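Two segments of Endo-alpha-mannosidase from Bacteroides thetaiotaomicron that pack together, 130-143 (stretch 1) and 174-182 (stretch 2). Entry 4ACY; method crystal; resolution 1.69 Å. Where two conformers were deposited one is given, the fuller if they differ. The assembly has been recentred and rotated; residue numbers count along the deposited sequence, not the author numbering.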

ATOM      1  N   TYR A 130      -6.153  13.184  11.269  1.00 25.11           N
ATOM      2  CA  TYR A 130      -6.518  13.054  12.681  1.00 26.41           C
ATOM      3  C   TYR A 130      -8.043  12.989  12.801  1.00 27.72           C
ATOM      4  O   TYR A 130      -8.758  13.808  12.228  1.00 27.91           O
ATOM      5  CB  TYR A 130      -5.961  14.226  13.504  1.00 26.51           C
ATOM      6  CG  TYR A 130      -4.460  14.224  13.736  1.00 26.71           C
ATOM      7  CD1 TYR A 130      -3.624  13.271  13.144  1.00 26.72           C
ATOM      8  CD2 TYR A 130      -3.868  15.213  14.527  1.00 26.92           C
ATOM      9  CE1 TYR A 130      -2.253  13.288  13.352  1.00 26.36           C
ATOM     10  CE2 TYR A 130      -2.489  15.244  14.744  1.00 27.44           C
ATOM     11  CZ  TYR A 130      -1.688  14.280  14.153  1.00 27.05           C
ATOM     12  OH  TYR A 130      -0.327  14.297  14.361  1.00 26.87           O
ATOM     13  N   GLY A 131      -8.532  11.975  13.500  1.00 29.83           N
ATOM     14  CA  GLY A 131      -9.961  11.840  13.761  1.00 32.67           C
ATOM     15  C   GLY A 131     -10.806  11.422  12.572  1.00 34.11           C
ATOM     16  O   GLY A 131     -12.030  11.386  12.672  1.00 35.18           O
ATOM     17  N   ASN A 132     -10.170  11.086  11.448  1.00 35.02           N
ATOM     18  CA  ASN A 132     -10.925  10.723  10.247  1.00 35.23           C
ATOM     19  C   ASN A 132     -11.783   9.475  10.425  1.00 34.25           C
ATOM     20  O   ASN A 132     -11.378   8.496  11.070  1.00 34.11           O
ATOM     21  CB  ASN A 132     -10.019  10.612   9.015  1.00 36.96           C
ATOM     22  CG  ASN A 132      -9.400   9.247   8.864  1.00 38.68           C
ATOM     23  OD1 ASN A 132      -9.992   8.343   8.261  1.00 40.28           O
ATOM     24  ND2 ASN A 132      -8.191   9.087   9.396  1.00 39.22           N
ATOM     25  N   GLN A 133     -12.965   9.528   9.822  1.00 32.60           N
ATOM     26  CA  GLN A 133     -14.025   8.548  10.049  1.00 31.16           C
ATOM     27  C   GLN A 133     -13.667   7.140   9.594  1.00 30.06           C
ATOM     28  O   GLN A 133     -14.018   6.168  10.266  1.00 31.41           O
ATOM     29  CB  GLN A 133     -15.323   9.008   9.366  1.00 31.54           C
ATOM     30  N   SER A 134     -12.961   7.036   8.464  1.00 27.41           N
ATOM     31  CA  SER A 134     -12.729   5.749   7.813  1.00 26.02           C
ATOM     32  C   SER A 134     -11.822   4.841   8.630  1.00 24.50           C
ATOM     33  O   SER A 134     -12.031   3.637   8.668  1.00 23.67           O
ATOM     34  CB  SER A 134     -12.166   5.925   6.397  1.00 26.10           C
ATOM     35  OG  SER A 134     -10.933   6.601   6.432  1.00 26.46           O
ATOM     36  N   VAL A 135     -10.831   5.416   9.305  1.00 23.91           N
ATOM     37  CA  VAL A 135      -9.893   4.577  10.063  1.00 23.42           C
ATOM     38  C   VAL A 135     -10.570   3.829  11.218  1.00 23.51           C
ATOM     39  O   VAL A 135     -10.349   2.628  11.395  1.00 23.09           O
ATOM     40  CB  VAL A 135      -8.632   5.355  10.518  1.00 22.90           C
ATOM     41  CG1 VAL A 135      -7.742   4.459  11.353  1.00 22.37           C
ATOM     42  CG2 VAL A 135      -7.860   5.836   9.287  1.00 22.84           C
ATOM     43  N   SER A 136     -11.405   4.527  11.982  1.00 24.17           N
ATOM     44  CA  SER A 136     -12.147   3.887  13.074  1.00 24.88           C
ATOM     45  C   SER A 136     -13.049   2.765  12.570  1.00 24.27           C
ATOM     46  O   SER A 136     -13.077   1.670  13.147  1.00 24.08           O
ATOM     47  CB  SER A 136     -12.963   4.925  13.839  1.00 25.77           C
ATOM     48  OG  SER A 136     -12.078   5.786  14.525  1.00 27.59           O
ATOM     49  N   LEU A 137     -13.764   3.033  11.482  1.00 24.84           N
ATOM     50  CA  LEU A 137     -14.632   2.031  10.861  1.00 24.64           C
ATOM     51  C   LEU A 137     -13.838   0.837  10.350  1.00 23.04           C
ATOM     52  O   LEU A 137     -14.295  -0.299  10.472  1.00 22.94           O
ATOM     53  CB  LEU A 137     -15.426   2.630   9.694  1.00 26.82           C
ATOM     54  CG  LEU A 137     -16.397   3.789   9.931  1.00 28.39           C
ATOM     55  CD1 LEU A 137     -16.875   4.324   8.587  1.00 29.35           C
ATOM     56  CD2 LEU A 137     -17.560   3.350  10.795  1.00 28.65           C
ATOM     57  N   LEU A 138     -12.668   1.091   9.758  1.00 21.62           N
ATOM     58  CA  LEU A 138     -11.830   0.007   9.254  0.50 21.10           C
ATOM     59  C   LEU A 138     -11.406  -0.914  10.398  1.00 20.80           C
ATOM     60  O   LEU A 138     -11.502  -2.133  10.285  1.00 20.70           O
ATOM     61  CB  LEU A 138     -10.607   0.555   8.509  0.50 20.80           C
ATOM     62  CG  LEU A 138      -9.883  -0.445   7.610  0.50 20.67           C
ATOM     63  CD1 LEU A 138     -10.795  -0.940   6.500  0.50 20.50           C
ATOM     64  CD2 LEU A 138      -8.617   0.179   7.032  0.50 20.66           C
ATOM     65  N   LEU A 139     -10.949  -0.317  11.493  1.00 20.87           N
ATOM     66  CA  LEU A 139     -10.561  -1.066  12.681  1.00 20.66           C
ATOM     67  C   LEU A 139     -11.747  -1.879  13.215  1.00 21.19           C
ATOM     68  O   LEU A 139     -11.623  -3.087  13.439  1.00 20.69           O
ATOM     69  CB  LEU A 139     -10.026  -0.105  13.751  1.00 20.17           C
ATOM     70  CG  LEU A 139      -8.614   0.426  13.483  1.00 19.80           C
ATOM     71  CD1 LEU A 139      -8.361   1.683  14.276  1.00 19.85           C
ATOM     72  CD2 LEU A 139      -7.585  -0.648  13.802  1.00 19.26           C
ATOM     73  N   ASP A 140     -12.893  -1.216  13.373  1.00 22.61           N
ATOM     74  CA  ASP A 140     -14.103  -1.866  13.901  1.00 23.57           C
ATOM     75  C   ASP A 140     -14.499  -3.071  13.050  1.00 23.75           C
ATOM     76  O   ASP A 140     -14.762  -4.168  13.571  1.00 23.92           O
ATOM     77  CB  ASP A 140     -15.268  -0.863  13.990  1.00 24.60           C
ATOM     78  CG  ASP A 140     -15.114   0.121  15.141  1.00 25.80           C
ATOM     79  OD1 ASP A 140     -14.255  -0.099  16.018  1.00 26.24           O
ATOM     80  OD2 ASP A 140     -15.856   1.128  15.178  1.00 26.80           O
ATOM     81  N   GLU A 141     -14.499  -2.879  11.730  1.00 23.83           N
ATOM     82  CA  GLU A 141     -14.850  -3.962  10.814  1.00 23.22           C
ATOM     83  C   GLU A 141     -13.800  -5.068  10.760  1.00 22.41           C
ATOM     84  O   GLU A 141     -14.144  -6.254  10.674  1.00 21.74           O
ATOM     85  CB  GLU A 141     -15.197  -3.419   9.416  1.00 24.18           C
ATOM     86  CG  GLU A 141     -16.420  -2.491   9.415  1.00 26.00           C
ATOM     87  CD  GLU A 141     -17.702  -3.211   9.833  1.00 26.76           C
ATOM     88  OE1 GLU A 141     -17.871  -4.396   9.480  1.00 27.10           O
ATOM     89  OE2 GLU A 141     -18.532  -2.589  10.529  1.00 28.33           O
ATOM     90  N   ALA A 142     -12.522  -4.694  10.836  1.00 21.18           N
ATOM     91  CA  ALA A 142     -11.454  -5.694  10.851  1.00 21.76           C
ATOM     92  C   ALA A 142     -11.539  -6.571  12.109  1.00 21.92           C
ATOM     93  O   ALA A 142     -11.358  -7.790  12.038  1.00 22.22           O
ATOM     94  CB  ALA A 142     -10.075  -5.022  10.746  1.00 20.91           C
ATOM     95  N   ALA A 143     -11.842  -5.944  13.242  1.00 22.75           N
ATOM     96  CA  ALA A 143     -11.907  -6.650  14.522  1.00 23.94           C
ATOM     97  C   ALA A 143     -12.992  -7.732  14.553  1.00 25.14           C
ATOM     98  O   ALA A 143     -12.832  -8.731  15.247  1.00 25.56           O
ATOM     99  CB  ALA A 143     -12.079  -5.679  15.672  1.00 23.99           C
TER
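Stretch 2 174-182: TYGDHPAFY

Stretch 2 lies along one side of the helix of stretch 1 as a turn-rich segment, in a mainly apolar contact in which Tyr-175, His-178 and Ala-180 of stretch 2 pack largely around Leu-139, and a single water adds a polar bridge. The helix takes up Gln-133 to Ala-143 and continues beyond the stretch, with Asn-132 as its N-cap: Asn-132 OD1 accepts from Val-135 N at 3.2 Å. Stretch 2 enters from a helix that begins earlier in the chain and includes Thr-174 and Tyr-175, and it folds through two successive type I turns, Tyr-175 to His-178 and His-178 to Phe-181, closed by bonds from His-178 N to Tyr-175 O (2.9 Å) and from Phe-181 N to His-178 O (3.0 Å). Both segments advance in the same general sense, since Tyr-175 lies nearest Ser-136 (CA to CA 7.9 Å) and Ala-180 nearest Ala-143 (CA to CA 4.8 Å).

The CA-to-CB bond of Tyr-175, whose chi1 is m, points toward stretch 1. Val-135 CG1 sits over one face of its ring, 3.6 Å from Tyr-175 CZ, and Leu-139 CD1 approaches Tyr-175 CD1 to 3.5 Å. The phenol end reaches the start of the helix, where a water binds Tyr-175 OH (2.6 Å), Ser-136 OG (2.9 Å) and, as donor, Asn-132 O (2.8 Å).

One turn further on, the imidazole of His-178 lies against Leu-139, whose CB is 3.5 Å from the His-178 ring centroid and almost on the ring normal. Ala-143 CB meets the ring edge, 4.0 Å from His-178 NE2. The backbones are close here, where small side chains meet: Ala-180 CB contacts Leu-139 CD2 at 3.9 Å, Ala-142 CB at 3.9 Å and Ala-143 CB at 3.8 Å. Leu-139 thus touches Tyr-175, His-178 and Ala-180 alike, joining both ends of the contact.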

ATOM      1  N   THR A 174      -4.378   6.961  19.723  1.00 23.38           N
ATOM      2  CA  THR A 174      -5.764   6.901  19.299  1.00 23.07           C
ATOM      3  C   THR A 174      -6.226   5.488  18.947  1.00 22.77           C
ATOM      4  O   THR A 174      -7.347   5.108  19.268  1.00 22.81           O
ATOM      5  CB  THR A 174      -6.015   7.847  18.106  1.00 22.88           C
ATOM      6  OG1 THR A 174      -5.460   9.139  18.393  1.00 22.72           O
ATOM      7  CG2 THR A 174      -7.498   7.972  17.809  1.00 22.78           C
ATOM      8  N   TYR A 175      -5.364   4.719  18.291  1.00 22.07           N
ATOM      9  CA  TYR A 175      -5.748   3.416  17.758  1.00 22.09           C
ATOM     10  C   TYR A 175      -5.053   2.242  18.419  1.00 21.75           C
ATOM     11  O   TYR A 175      -5.449   1.101  18.200  1.00 21.47           O
ATOM     12  CB  TYR A 175      -5.459   3.359  16.257  1.00 22.07           C
ATOM     13  CG  TYR A 175      -6.051   4.516  15.505  1.00 22.66           C
ATOM     14  CD1 TYR A 175      -7.425   4.763  15.536  1.00 22.47           C
ATOM     15  CD2 TYR A 175      -5.241   5.373  14.769  1.00 22.80           C
ATOM     16  CE1 TYR A 175      -7.969   5.821  14.838  1.00 22.90           C
ATOM     17  CE2 TYR A 175      -5.776   6.430  14.071  1.00 23.03           C
ATOM     18  CZ  TYR A 175      -7.132   6.655  14.113  1.00 23.25           C
ATOM     19  OH  TYR A 175      -7.650   7.715  13.411  1.00 23.91           O
ATOM     20  N   GLY A 176      -4.018   2.520  19.203  1.00 22.10           N
ATOM     21  CA  GLY A 176      -3.143   1.462  19.744  1.00 23.12           C
ATOM     22  C   GLY A 176      -3.805   0.452  20.665  1.00 23.83           C
ATOM     23  O   GLY A 176      -3.367  -0.704  20.746  1.00 23.92           O
ATOM     24  N   ASP A 177      -4.862   0.886  21.351  1.00 24.12           N
ATOM     25  CA  ASP A 177      -5.651   0.003  22.208  1.00 24.72           C
ATOM     26  C   ASP A 177      -6.685  -0.826  21.445  1.00 23.51           C
ATOM     27  O   ASP A 177      -7.308  -1.715  22.017  1.00 23.27           O
ATOM     28  CB  ASP A 177      -6.393   0.820  23.275  1.00 26.84           C
ATOM     29  CG  ASP A 177      -5.474   1.403  24.323  1.00 28.95           C
ATOM     30  OD1 ASP A 177      -4.252   1.158  24.291  1.00 31.14           O
ATOM     31  OD2 ASP A 177      -5.989   2.118  25.203  1.00 31.40           O
ATOM     32  N   HIS A 178      -6.896  -0.523  20.165  1.00 22.29           N
ATOM     33  CA  HIS A 178      -7.911  -1.230  19.395  1.00 21.73           C
ATOM     34  C   HIS A 178      -7.576  -2.709  19.174  1.00 21.34           C
ATOM     35  O   HIS A 178      -6.444  -3.034  18.832  1.00 20.69           O
ATOM     36  CB  HIS A 178      -8.171  -0.537  18.054  1.00 21.75           C
ATOM     37  CG  HIS A 178      -9.482  -0.913  17.444  1.00 21.57           C
ATOM     38  ND1 HIS A 178     -10.581  -0.080  17.453  1.00 22.62           N
ATOM     39  CD2 HIS A 178      -9.883  -2.057  16.844  1.00 21.33           C
ATOM     40  CE1 HIS A 178     -11.598  -0.688  16.869  1.00 21.51           C
ATOM     41  NE2 HIS A 178     -11.198  -1.888  16.487  1.00 22.27           N
ATOM     42  N   PRO A 179      -8.561  -3.607  19.366  1.00 21.57           N
ATOM     43  CA  PRO A 179      -8.333  -5.034  19.116  1.00 21.55           C
ATOM     44  C   PRO A 179      -7.761  -5.315  17.717  1.00 20.63           C
ATOM     45  O   PRO A 179      -7.006  -6.277  17.550  1.00 21.33           O
ATOM     46  CB  PRO A 179      -9.727  -5.656  19.242  1.00 22.03           C
ATOM     47  CG  PRO A 179     -10.526  -4.693  20.016  1.00 22.92           C
ATOM     48  CD  PRO A 179      -9.921  -3.337  19.886  1.00 22.11           C
ATOM     49  N   ALA A 180      -8.091  -4.477  16.735  1.00 19.55           N
ATOM     50  CA  ALA A 180      -7.620  -4.707  15.358  1.00 19.09           C
ATOM     51  C   ALA A 180      -6.333  -3.971  15.008  1.00 18.32           C
ATOM     52  O   ALA A 180      -5.882  -4.032  13.864  1.00 18.35           O
ATOM     53  CB  ALA A 180      -8.714  -4.369  14.341  1.00 18.37           C
ATOM     54  N   PHE A 181      -5.742  -3.265  15.964  1.00 18.23           N
ATOM     55  CA  PHE A 181      -4.453  -2.603  15.705  1.00 18.14           C
ATOM     56  C   PHE A 181      -3.358  -3.652  15.536  1.00 17.71           C
ATOM     57  O   PHE A 181      -3.160  -4.512  16.403  1.00 17.50           O
ATOM     58  CB  PHE A 181      -4.130  -1.623  16.836  1.00 18.83           C
ATOM     59  CG  PHE A 181      -2.904  -0.772  16.595  1.00 19.24           C
ATOM     60  CD1 PHE A 181      -2.980   0.361  15.795  1.00 19.50           C
ATOM     61  CD2 PHE A 181      -1.689  -1.072  17.213  1.00 19.62           C
ATOM     62  CE1 PHE A 181      -1.865   1.165  15.568  1.00 19.10           C
ATOM     63  CE2 PHE A 181      -0.558  -0.262  16.999  1.00 19.51           C
ATOM     64  CZ  PHE A 181      -0.647   0.855  16.173  1.00 19.46           C
ATOM     65  N   TYR A 182      -2.631  -3.587  14.422  1.00 16.98           N
ATOM     66  CA  TYR A 182      -1.655  -4.622  14.096  1.00 16.77           C
ATOM     67  C   TYR A 182      -0.414  -4.571  14.960  1.00 16.94           C
ATOM     68  O   TYR A 182       0.160  -3.505  15.165  1.00 16.42           O
ATOM     69  CB  TYR A 182      -1.209  -4.464  12.653  1.00 16.45           C
ATOM     70  CG  TYR A 182      -0.276  -5.528  12.135  1.00 16.25           C
ATOM     71  CD1 TYR A 182      -0.671  -6.877  12.061  1.00 16.11           C
ATOM     72  CD2 TYR A 182       0.974  -5.176  11.640  1.00 16.61           C
ATOM     73  CE1 TYR A 182       0.187  -7.845  11.527  1.00 16.51           C
ATOM     74  CE2 TYR A 182       1.833  -6.132  11.123  1.00 16.70           C
ATOM     75  CZ  TYR A 182       1.429  -7.459  11.060  1.00 16.72           C
ATOM     76  OH  TYR A 182       2.285  -8.390  10.510  1.00 17.04           O
TER
HETATM   77  O   HOH W   1     -10.280   7.864  13.592  1.00 44.31           O